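Local structure of putative exported protein (Bacteroides fragilis NCTC 9343, 3IEE) at residues E25-Y30 / P153-A158. The protein is of unknown function but is an all-helical protein, without strands, that is probably exported and lipid-anchored. Sequence-based numbering, arbitrary orientation. Where two conformers were deposited one is given.
With EDO (1,2-ethanediol), chain H.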
loop_
_atom_site.group_PDB
_atom_site.type_symbol
_atom_site.label_atom_id
_atom_site.label_comp_id
_atom_site.label_asym_id
_atom_site.label_seq_id
_atom_site.Cartn_x
_atom_site.Cartn_y
_atom_site.Cartn_z
ATOM N N GLU A 25 -21.014 3.426 1.475
ATOM C CA GLU A 25 -20.455 2.718 2.621
ATOM C C GLU A 25 -19.217 1.929 2.228
ATOM O O GLU A 25 -18.244 1.869 2.964
ATOM C CB GLU A 25 -21.478 1.790 3.244
ATOM C CG GLU A 25 -22.529 2.465 4.080
ATOM C CD GLU A 25 -21.939 3.357 5.155
ATOM O OE1 GLU A 25 -21.007 2.929 5.866
ATOM O OE2 GLU A 25 -22.384 4.516 5.240
ATOM N N VAL A 26 -19.254 1.333 1.035
ATOM C CA VAL A 26 -18.121 0.564 0.506
ATOM C C VAL A 26 -16.916 1.474 0.343
ATOM O O VAL A 26 -15.821 1.172 0.816
ATOM C CB VAL A 26 -18.441 -0.103 -0.786
ATOM C CG1 VAL A 26 -17.126 -0.614 -1.490
ATOM C CG2 VAL A 26 -19.460 -1.274 -0.541
ATOM N N ILE A 27 -17.145 2.626 -0.265
ATOM C CA ILE A 27 -16.041 3.594 -0.478
ATOM C C ILE A 27 -15.523 4.192 0.836
ATOM O O ILE A 27 -14.301 4.339 1.009
ATOM C CB ILE A 27 -16.413 4.665 -1.534
ATOM C CG1 ILE A 27 -16.739 4.017 -2.893
ATOM C CG2 ILE A 27 -15.263 5.666 -1.718
ATOM C CD1 ILE A 27 -15.612 3.297 -3.481
ATOM N N LYS A 28 -16.437 4.472 1.765
ATOM C CA LYS A 28 -16.099 4.905 3.124
ATOM C C LYS A 28 -15.115 3.928 3.761
ATOM O O LYS A 28 -14.049 4.318 4.236
ATOM C CB LYS A 28 -17.343 5.006 3.979
ATOM C CG LYS A 28 -18.145 6.295 3.785
ATOM C CD LYS A 28 -19.519 6.157 4.441
ATOM C CE LYS A 28 -20.191 7.491 4.787
ATOM N NZ LYS A 28 -21.480 7.237 5.455
ATOM N N TYR A 29 -15.459 2.643 3.716
ATOM C CA TYR A 29 -14.589 1.607 4.326
ATOM C C TYR A 29 -13.225 1.532 3.664
ATOM O O TYR A 29 -12.198 1.362 4.353
ATOM C CB TYR A 29 -15.278 0.258 4.345
ATOM C CG TYR A 29 -14.513 -0.820 5.074
ATOM C CD1 TYR A 29 -13.542 -1.577 4.409
ATOM C CD2 TYR A 29 -14.728 -1.082 6.423
ATOM C CE1 TYR A 29 -12.842 -2.597 5.077
ATOM C CE2 TYR A 29 -14.037 -2.090 7.101
ATOM C CZ TYR A 29 -13.063 -2.834 6.413
ATOM O OH TYR A 29 -12.352 -3.828 7.041
ATOM N N TYR A 30 -13.190 1.658 2.343
ATOM C CA TYR A 30 -11.947 1.743 1.595
ATOM C C TYR A 30 -11.130 2.948 2.077
ATOM O O TYR A 30 -9.943 2.828 2.352
ATOM C CB TYR A 30 -12.169 1.894 0.074
ATOM C CG TYR A 30 -10.854 2.157 -0.657
ATOM C CD1 TYR A 30 -10.002 1.123 -1.006
ATOM C CD2 TYR A 30 -10.444 3.455 -0.940
ATOM C CE1 TYR A 30 -8.785 1.371 -1.642
ATOM C CE2 TYR A 30 -9.238 3.699 -1.566
ATOM C CZ TYR A 30 -8.417 2.682 -1.918
ATOM O OH TYR A 30 -7.215 2.998 -2.558
ATOM N N PRO A 153 -12.615 -5.300 -6.173
ATOM C CA PRO A 153 -13.828 -5.550 -6.972
ATOM C C PRO A 153 -15.069 -4.794 -6.496
ATOM O O PRO A 153 -15.896 -4.326 -7.324
ATOM C CB PRO A 153 -14.008 -7.076 -6.888
ATOM C CG PRO A 153 -13.094 -7.575 -5.888
ATOM C CD PRO A 153 -12.063 -6.521 -5.567
ATOM N N PHE A 154 -15.176 -4.614 -5.178
ATOM C CA PHE A 154 -16.350 -3.984 -4.570
ATOM C C PHE A 154 -16.301 -2.474 -4.696
ATOM O O PHE A 154 -17.330 -1.841 -4.970
ATOM C CB PHE A 154 -16.462 -4.427 -3.121
ATOM C CG PHE A 154 -16.550 -5.922 -3.012
ATOM C CD1 PHE A 154 -17.515 -6.608 -3.785
ATOM C CD2 PHE A 154 -15.607 -6.649 -2.336
ATOM C CE1 PHE A 154 -17.594 -8.024 -3.780
ATOM C CE2 PHE A 154 -15.697 -8.083 -2.304
ATOM C CZ PHE A 154 -16.676 -8.748 -3.054
ATOM N N THR A 155 -15.105 -1.905 -4.591
ATOM C CA THR A 155 -14.975 -0.450 -4.804
ATOM C C THR A 155 -15.252 -0.093 -6.270
ATOM O O THR A 155 -15.876 0.946 -6.576
ATOM C CB THR A 155 -13.597 0.094 -4.368
ATOM O OG1 THR A 155 -12.566 -0.593 -5.109
ATOM C CG2 THR A 155 -13.362 -0.089 -2.815
ATOM N N GLU A 156 -14.868 -0.976 -7.186
ATOM C CA GLU A 156 -15.142 -0.737 -8.591
ATOM C C GLU A 156 -16.677 -0.687 -8.849
ATOM O O GLU A 156 -17.185 0.206 -9.489
ATOM C CB GLU A 156 -14.514 -1.834 -9.417
ATOM C CG GLU A 156 -14.701 -1.626 -10.897
ATOM C CD GLU A 156 -13.834 -2.616 -11.645
ATOM O OE1 GLU A 156 -14.308 -3.749 -11.812
ATOM O OE2 GLU A 156 -12.657 -2.270 -11.953
ATOM N N GLN A 157 -17.388 -1.666 -8.321
ATOM C CA GLN A 157 -18.852 -1.669 -8.373
ATOM C C GLN A 157 -19.478 -0.429 -7.738
ATOM O O GLN A 157 -20.453 0.135 -8.277
ATOM C CB GLN A 157 -19.414 -2.952 -7.723
ATOM C CG GLN A 157 -19.129 -4.213 -8.562
ATOM C CD GLN A 157 -19.476 -4.031 -10.064
ATOM O OE1 GLN A 157 -20.590 -3.607 -10.412
ATOM N NE2 GLN A 157 -18.502 -4.313 -10.949
ATOM N N ALA A 158 -18.911 0.019 -6.613
ATOM C CA ALA A 158 -19.431 1.170 -5.854
ATOM C C ALA A 158 -19.239 2.459 -6.678
ATOM O O ALA A 158 -20.157 3.327 -6.758
ATOM C CB ALA A 158 -18.744 1.254 -4.503
HETATM C C1 EDO H . -3.128 1.019 -2.136
HETATM O O1 EDO H . -2.717 0.062 -3.140
HETATM C C2 EDO H . -4.063 2.099 -2.692
HETATM O O2 EDO H . -5.387 1.565 -2.966
#
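Thr155 OG1 is held within its own helix by the carbonyl oxygen of Ser152 and, more weakly, of Leu151. The torsion that puts OG1 between the backbone N and the carbonyl carbon (chi1 58°) sets CG2 anti to that carbon, and Thr155 CG2 lies 3.7 Å from Tyr30 CB. Threonine thus suits a helix flank, its hydroxyl bonded to the backbone and its methyl left for packing. The Tyr30 hydroxyl meets O2 of a 1,2-ethanediol, probably from the crystallisation liquor, at the ring edge; this molecule also bonds Ser180 OG. One turn beyond Thr155, Ala158 presents only CB, which meets Ile27 CG1 at 3.8 Å and Val26 CG1 at 3.9 Å. So small a residue lets branched side chains approach closely, and the axes pass 9.0 Å apart at 133°, about midway between perpendicular and antiparallel. Beta-branched Val26 and Ile27 supply compact hydrocarbon: Val26 CG1 lies over the Phe154 carbonyl oxygen at 3.7 Å, while the longer branch of Ile27 reaches Thr155 CB with CD1 at 3.9 Å. This apolar contact joins helix 17-40 to helix 123-162, with Cys84 and Phe85 of a loop on Val26, Arg176 of helix 169-189 on Ile27, and Phe148 on Tyr30.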